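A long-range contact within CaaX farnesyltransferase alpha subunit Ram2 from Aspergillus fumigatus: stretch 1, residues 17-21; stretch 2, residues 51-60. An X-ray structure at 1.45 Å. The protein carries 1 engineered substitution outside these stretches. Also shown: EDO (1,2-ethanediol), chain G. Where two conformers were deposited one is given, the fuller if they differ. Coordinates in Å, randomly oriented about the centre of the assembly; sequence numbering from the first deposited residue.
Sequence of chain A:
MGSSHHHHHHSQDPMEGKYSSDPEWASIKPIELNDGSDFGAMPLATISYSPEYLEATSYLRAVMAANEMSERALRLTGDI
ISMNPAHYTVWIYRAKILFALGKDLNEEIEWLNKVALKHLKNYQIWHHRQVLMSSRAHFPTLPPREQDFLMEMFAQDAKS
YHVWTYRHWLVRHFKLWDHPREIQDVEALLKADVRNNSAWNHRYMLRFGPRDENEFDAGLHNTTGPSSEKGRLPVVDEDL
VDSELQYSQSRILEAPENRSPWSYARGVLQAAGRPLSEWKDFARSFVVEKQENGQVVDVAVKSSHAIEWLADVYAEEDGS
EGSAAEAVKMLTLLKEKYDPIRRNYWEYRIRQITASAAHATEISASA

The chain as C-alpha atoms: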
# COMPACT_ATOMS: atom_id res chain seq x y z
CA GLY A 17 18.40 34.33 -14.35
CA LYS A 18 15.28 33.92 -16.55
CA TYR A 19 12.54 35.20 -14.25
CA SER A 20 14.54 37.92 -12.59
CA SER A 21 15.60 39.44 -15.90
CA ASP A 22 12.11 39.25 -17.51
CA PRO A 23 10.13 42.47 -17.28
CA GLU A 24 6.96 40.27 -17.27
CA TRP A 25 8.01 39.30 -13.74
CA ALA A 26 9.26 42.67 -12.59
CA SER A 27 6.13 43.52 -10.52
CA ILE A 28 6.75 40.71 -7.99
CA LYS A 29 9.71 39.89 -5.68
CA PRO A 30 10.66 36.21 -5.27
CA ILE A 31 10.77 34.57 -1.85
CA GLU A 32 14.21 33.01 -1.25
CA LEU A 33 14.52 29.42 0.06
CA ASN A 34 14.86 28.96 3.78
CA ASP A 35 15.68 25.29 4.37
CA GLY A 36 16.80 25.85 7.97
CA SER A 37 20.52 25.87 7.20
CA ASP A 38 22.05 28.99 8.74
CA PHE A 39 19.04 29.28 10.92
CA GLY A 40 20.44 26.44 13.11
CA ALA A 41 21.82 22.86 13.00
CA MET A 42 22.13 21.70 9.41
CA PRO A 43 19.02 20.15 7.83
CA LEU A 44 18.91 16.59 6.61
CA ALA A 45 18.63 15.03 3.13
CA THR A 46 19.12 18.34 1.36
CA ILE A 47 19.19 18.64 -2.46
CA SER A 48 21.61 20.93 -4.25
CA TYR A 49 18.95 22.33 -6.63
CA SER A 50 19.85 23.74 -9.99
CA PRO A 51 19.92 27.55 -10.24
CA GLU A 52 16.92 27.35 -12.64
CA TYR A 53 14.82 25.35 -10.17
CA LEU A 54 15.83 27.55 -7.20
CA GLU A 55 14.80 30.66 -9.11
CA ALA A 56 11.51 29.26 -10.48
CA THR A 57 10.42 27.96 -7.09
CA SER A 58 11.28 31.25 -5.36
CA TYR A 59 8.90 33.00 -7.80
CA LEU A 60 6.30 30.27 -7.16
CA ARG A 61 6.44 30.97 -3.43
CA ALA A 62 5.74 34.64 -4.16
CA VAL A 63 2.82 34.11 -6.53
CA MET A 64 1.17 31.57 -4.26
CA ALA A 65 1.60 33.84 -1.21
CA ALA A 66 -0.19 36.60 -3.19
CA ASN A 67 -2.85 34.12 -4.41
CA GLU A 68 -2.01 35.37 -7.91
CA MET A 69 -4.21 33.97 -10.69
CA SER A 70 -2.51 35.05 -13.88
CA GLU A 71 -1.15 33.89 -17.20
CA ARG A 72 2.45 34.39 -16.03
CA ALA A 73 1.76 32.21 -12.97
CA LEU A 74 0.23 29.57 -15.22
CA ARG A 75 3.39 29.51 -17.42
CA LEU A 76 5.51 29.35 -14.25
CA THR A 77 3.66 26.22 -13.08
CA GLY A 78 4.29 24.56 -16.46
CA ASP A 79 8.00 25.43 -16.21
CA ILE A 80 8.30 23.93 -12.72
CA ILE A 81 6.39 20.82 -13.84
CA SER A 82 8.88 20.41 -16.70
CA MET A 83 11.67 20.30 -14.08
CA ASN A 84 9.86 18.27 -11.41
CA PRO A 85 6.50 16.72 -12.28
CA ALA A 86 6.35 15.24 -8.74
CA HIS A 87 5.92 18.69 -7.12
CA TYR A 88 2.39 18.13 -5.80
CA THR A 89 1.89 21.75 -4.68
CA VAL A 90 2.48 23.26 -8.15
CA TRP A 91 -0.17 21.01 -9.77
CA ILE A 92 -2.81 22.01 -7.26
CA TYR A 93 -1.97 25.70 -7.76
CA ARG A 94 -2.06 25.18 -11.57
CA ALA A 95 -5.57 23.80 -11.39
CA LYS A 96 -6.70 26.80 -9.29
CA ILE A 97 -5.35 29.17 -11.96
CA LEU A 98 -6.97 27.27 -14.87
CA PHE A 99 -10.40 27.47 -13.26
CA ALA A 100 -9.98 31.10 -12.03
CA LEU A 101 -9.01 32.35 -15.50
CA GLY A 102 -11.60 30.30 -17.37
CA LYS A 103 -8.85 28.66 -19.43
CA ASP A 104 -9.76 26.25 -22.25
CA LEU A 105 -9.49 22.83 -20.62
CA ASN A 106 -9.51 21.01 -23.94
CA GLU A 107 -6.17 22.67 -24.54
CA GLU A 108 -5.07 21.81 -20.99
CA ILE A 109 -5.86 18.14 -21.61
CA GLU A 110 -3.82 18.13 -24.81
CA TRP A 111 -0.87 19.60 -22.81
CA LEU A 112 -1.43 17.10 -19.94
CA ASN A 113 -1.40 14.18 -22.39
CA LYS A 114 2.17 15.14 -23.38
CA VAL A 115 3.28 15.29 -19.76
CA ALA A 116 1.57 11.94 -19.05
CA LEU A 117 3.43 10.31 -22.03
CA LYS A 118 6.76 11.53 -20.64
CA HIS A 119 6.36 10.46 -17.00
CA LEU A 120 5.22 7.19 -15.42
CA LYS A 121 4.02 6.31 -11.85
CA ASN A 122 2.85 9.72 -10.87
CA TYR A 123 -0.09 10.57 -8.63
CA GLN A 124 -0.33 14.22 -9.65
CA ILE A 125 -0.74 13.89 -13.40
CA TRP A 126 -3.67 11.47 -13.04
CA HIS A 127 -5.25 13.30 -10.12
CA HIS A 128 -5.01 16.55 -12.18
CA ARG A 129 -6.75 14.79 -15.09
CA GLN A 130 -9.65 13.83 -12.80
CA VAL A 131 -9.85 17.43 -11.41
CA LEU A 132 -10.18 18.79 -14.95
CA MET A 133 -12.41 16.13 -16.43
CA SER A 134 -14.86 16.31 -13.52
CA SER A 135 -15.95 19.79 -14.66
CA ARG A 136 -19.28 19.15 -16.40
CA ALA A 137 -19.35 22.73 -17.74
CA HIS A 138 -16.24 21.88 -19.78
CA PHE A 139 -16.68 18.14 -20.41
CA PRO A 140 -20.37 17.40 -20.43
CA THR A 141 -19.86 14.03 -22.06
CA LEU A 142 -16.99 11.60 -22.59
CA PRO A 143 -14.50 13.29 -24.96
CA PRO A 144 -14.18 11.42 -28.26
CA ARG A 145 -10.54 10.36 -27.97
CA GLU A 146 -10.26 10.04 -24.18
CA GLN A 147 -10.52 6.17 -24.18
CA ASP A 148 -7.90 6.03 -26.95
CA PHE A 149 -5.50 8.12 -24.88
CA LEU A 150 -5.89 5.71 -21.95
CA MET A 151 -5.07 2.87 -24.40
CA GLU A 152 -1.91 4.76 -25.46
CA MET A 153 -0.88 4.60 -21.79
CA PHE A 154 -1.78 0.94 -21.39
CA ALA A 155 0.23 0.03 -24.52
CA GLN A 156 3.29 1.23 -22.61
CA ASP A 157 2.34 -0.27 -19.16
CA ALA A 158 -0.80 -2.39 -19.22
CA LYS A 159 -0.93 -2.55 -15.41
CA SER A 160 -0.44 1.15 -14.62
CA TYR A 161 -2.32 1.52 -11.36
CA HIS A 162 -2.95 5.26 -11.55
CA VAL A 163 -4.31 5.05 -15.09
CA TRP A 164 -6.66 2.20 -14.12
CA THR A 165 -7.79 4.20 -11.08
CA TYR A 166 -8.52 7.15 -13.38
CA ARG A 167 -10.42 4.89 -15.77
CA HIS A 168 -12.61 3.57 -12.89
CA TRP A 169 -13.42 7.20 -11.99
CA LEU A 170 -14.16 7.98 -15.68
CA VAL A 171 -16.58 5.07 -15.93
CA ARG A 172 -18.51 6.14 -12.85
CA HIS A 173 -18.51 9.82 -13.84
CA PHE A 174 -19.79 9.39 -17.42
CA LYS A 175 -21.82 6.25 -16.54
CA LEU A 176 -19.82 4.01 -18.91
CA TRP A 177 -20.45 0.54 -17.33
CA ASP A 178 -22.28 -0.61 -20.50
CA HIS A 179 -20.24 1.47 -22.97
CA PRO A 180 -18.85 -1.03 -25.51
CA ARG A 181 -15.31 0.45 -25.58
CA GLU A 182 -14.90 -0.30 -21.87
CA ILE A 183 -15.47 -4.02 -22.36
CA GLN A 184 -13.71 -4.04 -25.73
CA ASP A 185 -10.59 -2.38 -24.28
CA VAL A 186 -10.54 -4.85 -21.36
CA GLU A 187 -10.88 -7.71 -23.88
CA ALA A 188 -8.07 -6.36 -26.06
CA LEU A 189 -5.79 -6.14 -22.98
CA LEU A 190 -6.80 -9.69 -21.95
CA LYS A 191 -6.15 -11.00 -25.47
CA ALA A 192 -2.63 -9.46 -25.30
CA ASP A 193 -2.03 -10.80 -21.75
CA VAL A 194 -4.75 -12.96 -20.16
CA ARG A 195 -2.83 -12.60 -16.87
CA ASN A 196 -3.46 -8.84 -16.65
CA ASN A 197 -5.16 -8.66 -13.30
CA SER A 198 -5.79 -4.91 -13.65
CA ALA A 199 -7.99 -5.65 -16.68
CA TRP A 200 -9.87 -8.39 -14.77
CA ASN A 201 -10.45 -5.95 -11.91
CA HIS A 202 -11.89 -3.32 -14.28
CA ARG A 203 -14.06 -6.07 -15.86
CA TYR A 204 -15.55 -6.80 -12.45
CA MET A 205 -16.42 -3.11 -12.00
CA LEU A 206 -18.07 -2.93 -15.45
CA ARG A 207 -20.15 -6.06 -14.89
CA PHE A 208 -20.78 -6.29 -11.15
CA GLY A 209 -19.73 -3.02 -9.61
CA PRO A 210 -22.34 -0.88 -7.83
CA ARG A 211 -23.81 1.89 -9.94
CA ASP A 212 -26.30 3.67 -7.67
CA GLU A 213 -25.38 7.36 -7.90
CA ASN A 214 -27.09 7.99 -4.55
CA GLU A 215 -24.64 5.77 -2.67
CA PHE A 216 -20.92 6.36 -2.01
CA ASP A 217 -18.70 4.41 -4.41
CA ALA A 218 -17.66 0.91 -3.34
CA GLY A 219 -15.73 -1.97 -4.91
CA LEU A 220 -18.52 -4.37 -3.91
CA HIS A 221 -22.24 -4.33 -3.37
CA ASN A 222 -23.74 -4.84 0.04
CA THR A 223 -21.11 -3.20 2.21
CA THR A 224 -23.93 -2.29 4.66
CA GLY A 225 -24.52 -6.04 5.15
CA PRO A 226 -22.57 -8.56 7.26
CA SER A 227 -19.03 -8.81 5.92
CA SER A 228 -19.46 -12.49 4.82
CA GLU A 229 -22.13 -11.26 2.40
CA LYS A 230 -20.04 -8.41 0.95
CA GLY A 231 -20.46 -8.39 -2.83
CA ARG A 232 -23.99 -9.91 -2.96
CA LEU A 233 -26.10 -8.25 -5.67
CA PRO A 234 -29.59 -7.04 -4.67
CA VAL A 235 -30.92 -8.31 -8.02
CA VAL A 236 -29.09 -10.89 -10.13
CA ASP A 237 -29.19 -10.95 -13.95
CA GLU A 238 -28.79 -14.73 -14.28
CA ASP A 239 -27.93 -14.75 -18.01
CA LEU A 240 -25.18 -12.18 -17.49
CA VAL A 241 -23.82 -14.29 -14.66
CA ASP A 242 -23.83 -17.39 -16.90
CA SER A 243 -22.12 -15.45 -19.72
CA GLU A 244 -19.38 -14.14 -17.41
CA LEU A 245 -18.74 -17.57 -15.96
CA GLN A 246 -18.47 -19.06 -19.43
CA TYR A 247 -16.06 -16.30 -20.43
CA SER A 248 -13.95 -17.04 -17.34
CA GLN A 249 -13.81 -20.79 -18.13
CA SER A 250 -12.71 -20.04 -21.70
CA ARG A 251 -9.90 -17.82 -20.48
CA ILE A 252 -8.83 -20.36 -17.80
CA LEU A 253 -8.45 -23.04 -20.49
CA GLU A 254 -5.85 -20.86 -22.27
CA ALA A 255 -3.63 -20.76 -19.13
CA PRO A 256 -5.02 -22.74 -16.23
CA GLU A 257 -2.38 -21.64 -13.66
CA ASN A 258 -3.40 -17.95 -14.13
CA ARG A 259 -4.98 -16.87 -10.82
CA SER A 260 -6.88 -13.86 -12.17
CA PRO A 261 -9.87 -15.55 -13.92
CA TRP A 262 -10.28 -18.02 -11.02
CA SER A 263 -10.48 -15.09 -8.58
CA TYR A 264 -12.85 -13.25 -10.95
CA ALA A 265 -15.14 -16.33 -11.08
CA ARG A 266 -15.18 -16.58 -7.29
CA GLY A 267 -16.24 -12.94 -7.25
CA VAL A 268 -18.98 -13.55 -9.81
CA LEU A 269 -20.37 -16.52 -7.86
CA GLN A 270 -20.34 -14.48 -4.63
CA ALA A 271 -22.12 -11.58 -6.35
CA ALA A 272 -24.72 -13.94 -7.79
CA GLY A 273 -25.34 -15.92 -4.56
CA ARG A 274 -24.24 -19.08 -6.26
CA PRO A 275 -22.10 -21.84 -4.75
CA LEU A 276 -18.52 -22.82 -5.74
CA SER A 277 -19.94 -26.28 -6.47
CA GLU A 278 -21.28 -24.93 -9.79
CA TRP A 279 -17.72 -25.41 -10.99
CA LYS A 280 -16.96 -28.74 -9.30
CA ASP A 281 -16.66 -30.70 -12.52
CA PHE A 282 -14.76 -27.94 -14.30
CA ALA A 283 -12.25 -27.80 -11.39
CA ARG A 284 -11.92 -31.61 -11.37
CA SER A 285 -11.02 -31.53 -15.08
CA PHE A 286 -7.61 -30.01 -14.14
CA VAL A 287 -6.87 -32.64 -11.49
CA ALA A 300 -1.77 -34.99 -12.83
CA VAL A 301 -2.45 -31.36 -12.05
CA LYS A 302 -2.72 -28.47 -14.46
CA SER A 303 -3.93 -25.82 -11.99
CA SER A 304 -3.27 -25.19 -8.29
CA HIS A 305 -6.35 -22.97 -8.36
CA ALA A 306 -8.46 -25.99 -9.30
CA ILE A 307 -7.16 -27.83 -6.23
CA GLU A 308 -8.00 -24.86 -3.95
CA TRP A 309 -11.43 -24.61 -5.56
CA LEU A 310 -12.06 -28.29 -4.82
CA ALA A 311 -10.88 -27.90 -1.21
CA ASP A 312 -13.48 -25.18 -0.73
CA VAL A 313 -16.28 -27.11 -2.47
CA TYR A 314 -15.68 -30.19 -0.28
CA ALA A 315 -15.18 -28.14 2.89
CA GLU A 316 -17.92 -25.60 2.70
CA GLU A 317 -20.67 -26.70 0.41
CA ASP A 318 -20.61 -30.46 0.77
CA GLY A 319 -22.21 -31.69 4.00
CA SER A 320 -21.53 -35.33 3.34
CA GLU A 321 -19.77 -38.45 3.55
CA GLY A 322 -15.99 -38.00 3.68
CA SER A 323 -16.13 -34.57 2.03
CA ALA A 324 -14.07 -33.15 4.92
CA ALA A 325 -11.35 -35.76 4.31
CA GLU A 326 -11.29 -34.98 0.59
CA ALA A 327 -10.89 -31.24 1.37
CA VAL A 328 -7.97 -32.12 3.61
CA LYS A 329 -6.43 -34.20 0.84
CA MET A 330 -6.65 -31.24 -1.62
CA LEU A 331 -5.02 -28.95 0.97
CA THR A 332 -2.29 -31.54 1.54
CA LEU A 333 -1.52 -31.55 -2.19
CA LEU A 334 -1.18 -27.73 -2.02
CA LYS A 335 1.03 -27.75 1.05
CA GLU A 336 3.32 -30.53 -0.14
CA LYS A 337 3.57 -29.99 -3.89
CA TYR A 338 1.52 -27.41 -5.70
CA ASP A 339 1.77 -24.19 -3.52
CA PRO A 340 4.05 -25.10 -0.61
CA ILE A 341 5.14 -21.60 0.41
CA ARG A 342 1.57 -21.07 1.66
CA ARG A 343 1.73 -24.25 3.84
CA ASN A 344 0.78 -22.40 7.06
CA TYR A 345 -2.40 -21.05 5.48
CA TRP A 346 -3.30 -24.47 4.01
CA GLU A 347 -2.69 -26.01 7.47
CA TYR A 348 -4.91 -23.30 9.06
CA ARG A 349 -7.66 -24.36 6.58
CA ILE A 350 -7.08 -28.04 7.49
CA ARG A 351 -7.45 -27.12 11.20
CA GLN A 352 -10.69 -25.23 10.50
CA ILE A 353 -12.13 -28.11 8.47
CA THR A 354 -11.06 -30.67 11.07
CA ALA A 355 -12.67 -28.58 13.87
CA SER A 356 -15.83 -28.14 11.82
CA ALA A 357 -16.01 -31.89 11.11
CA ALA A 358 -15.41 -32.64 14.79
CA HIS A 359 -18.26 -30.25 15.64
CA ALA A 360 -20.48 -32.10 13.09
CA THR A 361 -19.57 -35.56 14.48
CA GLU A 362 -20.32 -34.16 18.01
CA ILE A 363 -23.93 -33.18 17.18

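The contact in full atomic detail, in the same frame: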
# COMPACT_ATOMS: atom_id res chain seq x y z
N GLY A 17 19.51 35.20 -14.76
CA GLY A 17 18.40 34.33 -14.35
C GLY A 17 17.09 34.66 -15.07
O GLY A 17 16.72 35.83 -15.14
N LYS A 18 16.37 33.66 -15.59
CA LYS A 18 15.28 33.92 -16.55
C LYS A 18 14.12 34.75 -16.02
O LYS A 18 13.66 35.66 -16.70
CB LYS A 18 14.72 32.65 -17.16
CG LYS A 18 15.72 31.77 -17.87
CD LYS A 18 15.22 30.33 -17.90
CE LYS A 18 16.37 29.33 -17.87
NZ LYS A 18 15.85 27.93 -17.82
N TYR A 19 13.62 34.44 -14.84
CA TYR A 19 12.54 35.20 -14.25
C TYR A 19 12.99 36.56 -13.78
O TYR A 19 12.31 37.57 -14.05
CB TYR A 19 11.90 34.41 -13.09
CG TYR A 19 11.19 33.18 -13.60
CD1 TYR A 19 9.90 33.28 -14.09
CD2 TYR A 19 11.84 31.93 -13.67
CE1 TYR A 19 9.24 32.20 -14.63
CE2 TYR A 19 11.15 30.82 -14.20
CZ TYR A 19 9.86 30.97 -14.67
OH TYR A 19 9.13 29.92 -15.22
N SER A 20 14.14 36.62 -13.13
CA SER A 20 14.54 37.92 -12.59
C SER A 20 14.91 38.94 -13.65
O SER A 20 14.87 40.13 -13.39
CB SER A 20 15.69 37.78 -11.62
OG SER A 20 16.70 37.05 -12.26
N SER A 21 15.27 38.49 -14.85
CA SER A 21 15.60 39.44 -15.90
C SER A 21 14.40 39.80 -16.79
O SER A 21 14.48 40.70 -17.59
CB SER A 21 16.76 38.89 -16.73
OG SER A 21 16.35 37.79 -17.50
N PRO A 51 20.31 26.13 -10.29
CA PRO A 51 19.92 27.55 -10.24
C PRO A 51 18.53 27.80 -10.88
O PRO A 51 17.74 28.59 -10.33
CB PRO A 51 21.04 28.27 -11.00
CG PRO A 51 21.90 27.17 -11.57
CD PRO A 51 21.63 25.91 -10.89
N GLU A 52 18.20 27.10 -11.97
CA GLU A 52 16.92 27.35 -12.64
C GLU A 52 15.75 26.96 -11.74
O GLU A 52 14.73 27.65 -11.68
CB GLU A 52 16.82 26.55 -13.94
CG GLU A 52 17.82 26.99 -15.00
CD GLU A 52 19.21 26.37 -14.86
OE1 GLU A 52 19.54 25.70 -13.83
OE2 GLU A 52 19.99 26.57 -15.80
N TYR A 53 15.89 25.82 -11.04
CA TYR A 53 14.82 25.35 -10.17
C TYR A 53 14.73 26.22 -8.92
O TYR A 53 13.62 26.53 -8.46
CB TYR A 53 15.08 23.88 -9.83
CG TYR A 53 13.96 23.20 -9.03
CD1 TYR A 53 12.80 22.76 -9.67
CD2 TYR A 53 14.06 23.04 -7.64
CE1 TYR A 53 11.79 22.13 -8.99
CE2 TYR A 53 13.06 22.35 -6.93
CZ TYR A 53 11.93 21.93 -7.61
OH TYR A 53 10.98 21.25 -6.91
N LEU A 54 15.87 26.63 -8.35
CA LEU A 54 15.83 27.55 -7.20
C LEU A 54 15.10 28.83 -7.58
O LEU A 54 14.22 29.30 -6.84
CB LEU A 54 17.25 27.92 -6.70
CG LEU A 54 18.05 26.92 -5.90
CD1 LEU A 54 19.49 27.47 -5.72
CD2 LEU A 54 17.31 26.71 -4.56
N GLU A 55 15.41 29.39 -8.75
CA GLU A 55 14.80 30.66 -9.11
C GLU A 55 13.30 30.48 -9.36
O GLU A 55 12.47 31.23 -8.80
CB GLU A 55 15.45 31.26 -10.37
CG GLU A 55 14.80 32.61 -10.64
CD GLU A 55 15.23 33.30 -11.88
OE1 GLU A 55 15.17 32.72 -12.99
OE2 GLU A 55 15.59 34.46 -11.74
N ALA A 56 12.93 29.46 -10.14
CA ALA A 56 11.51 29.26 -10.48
C ALA A 56 10.69 29.07 -9.21
O ALA A 56 9.59 29.63 -9.04
CB ALA A 56 11.34 28.06 -11.47
N THR A 57 11.18 28.21 -8.32
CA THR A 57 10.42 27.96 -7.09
C THR A 57 10.34 29.15 -6.14
O THR A 57 9.36 29.27 -5.41
CB THR A 57 10.95 26.69 -6.34
OG1 THR A 57 12.36 26.85 -6.07
CG2 THR A 57 10.69 25.41 -7.16
N SER A 58 11.36 30.03 -6.15
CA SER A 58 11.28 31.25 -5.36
C SER A 58 10.18 32.21 -5.91
O SER A 58 9.45 32.85 -5.14
CB SER A 58 12.66 31.91 -5.28
OG SER A 58 13.62 31.02 -4.69
N TYR A 59 10.03 32.25 -7.22
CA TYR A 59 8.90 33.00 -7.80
C TYR A 59 7.56 32.30 -7.51
O TYR A 59 6.55 32.95 -7.27
CB TYR A 59 9.09 33.22 -9.35
CG TYR A 59 9.97 34.43 -9.59
CD1 TYR A 59 11.35 34.32 -9.61
CD2 TYR A 59 9.40 35.68 -9.66
CE1 TYR A 59 12.17 35.47 -9.78
CE2 TYR A 59 10.21 36.80 -9.80
CZ TYR A 59 11.56 36.67 -9.88
OH TYR A 59 12.39 37.78 -10.04
N LEU A 60 7.55 30.95 -7.48
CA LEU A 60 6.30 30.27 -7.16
C LEU A 60 5.85 30.59 -5.72
O LEU A 60 4.65 30.82 -5.46
CB LEU A 60 6.50 28.74 -7.35
CG LEU A 60 5.15 28.01 -7.17
CD1 LEU A 60 4.18 28.32 -8.30
CD2 LEU A 60 5.33 26.48 -7.01
C1 EDO G . 13.38 24.89 -3.66
O1 EDO G . 12.59 26.04 -3.38
C2 EDO G . 12.80 23.67 -2.99
O2 EDO G . 11.42 23.46 -3.35

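Glu-55, Tyr-19 and Tyr-59 carry most of this contact, which buries 347 Å² in total. Glu-55 projects from its helix toward the short stretch with chi1 and chi2 both t, an extended side chain that brings its carboxylate up to the backbone amides of residues 18-20. Two of these amides donate to it: Tyr-19 N to Glu-55 OE1 at 3.0 Å with an N-H...O angle of 156°, and Ser-20 N to Glu-55 OE2 at 2.9 Å and 148°. One amide thus serves each carboxylate oxygen. Lys-18 N also lies 3.0 Å from Glu-55 OE1, but the angle is too poor for a hydrogen bond. Ser-20 OG sits 2.9 Å from Glu-55 OE2 and 3.1 Å from Gly-17 O, and its single proton cannot be assigned between them.

Tyr-19, the residue with the largest covered area, packs beside this polar cluster. Its CB lies over one face of the Tyr-59 ring, 3.7 Å from the centroid and 24° off the normal, which supports a CH-pi contact. The two rings themselves barely overlap: their planes meet at 30°, but the centroids are 5.7 Å apart. Farther out on the Tyr-19 ring, CE2 approaches Ala-56 CB at 3.9 Å, extending the apolar packing one helical turn back from Tyr-59.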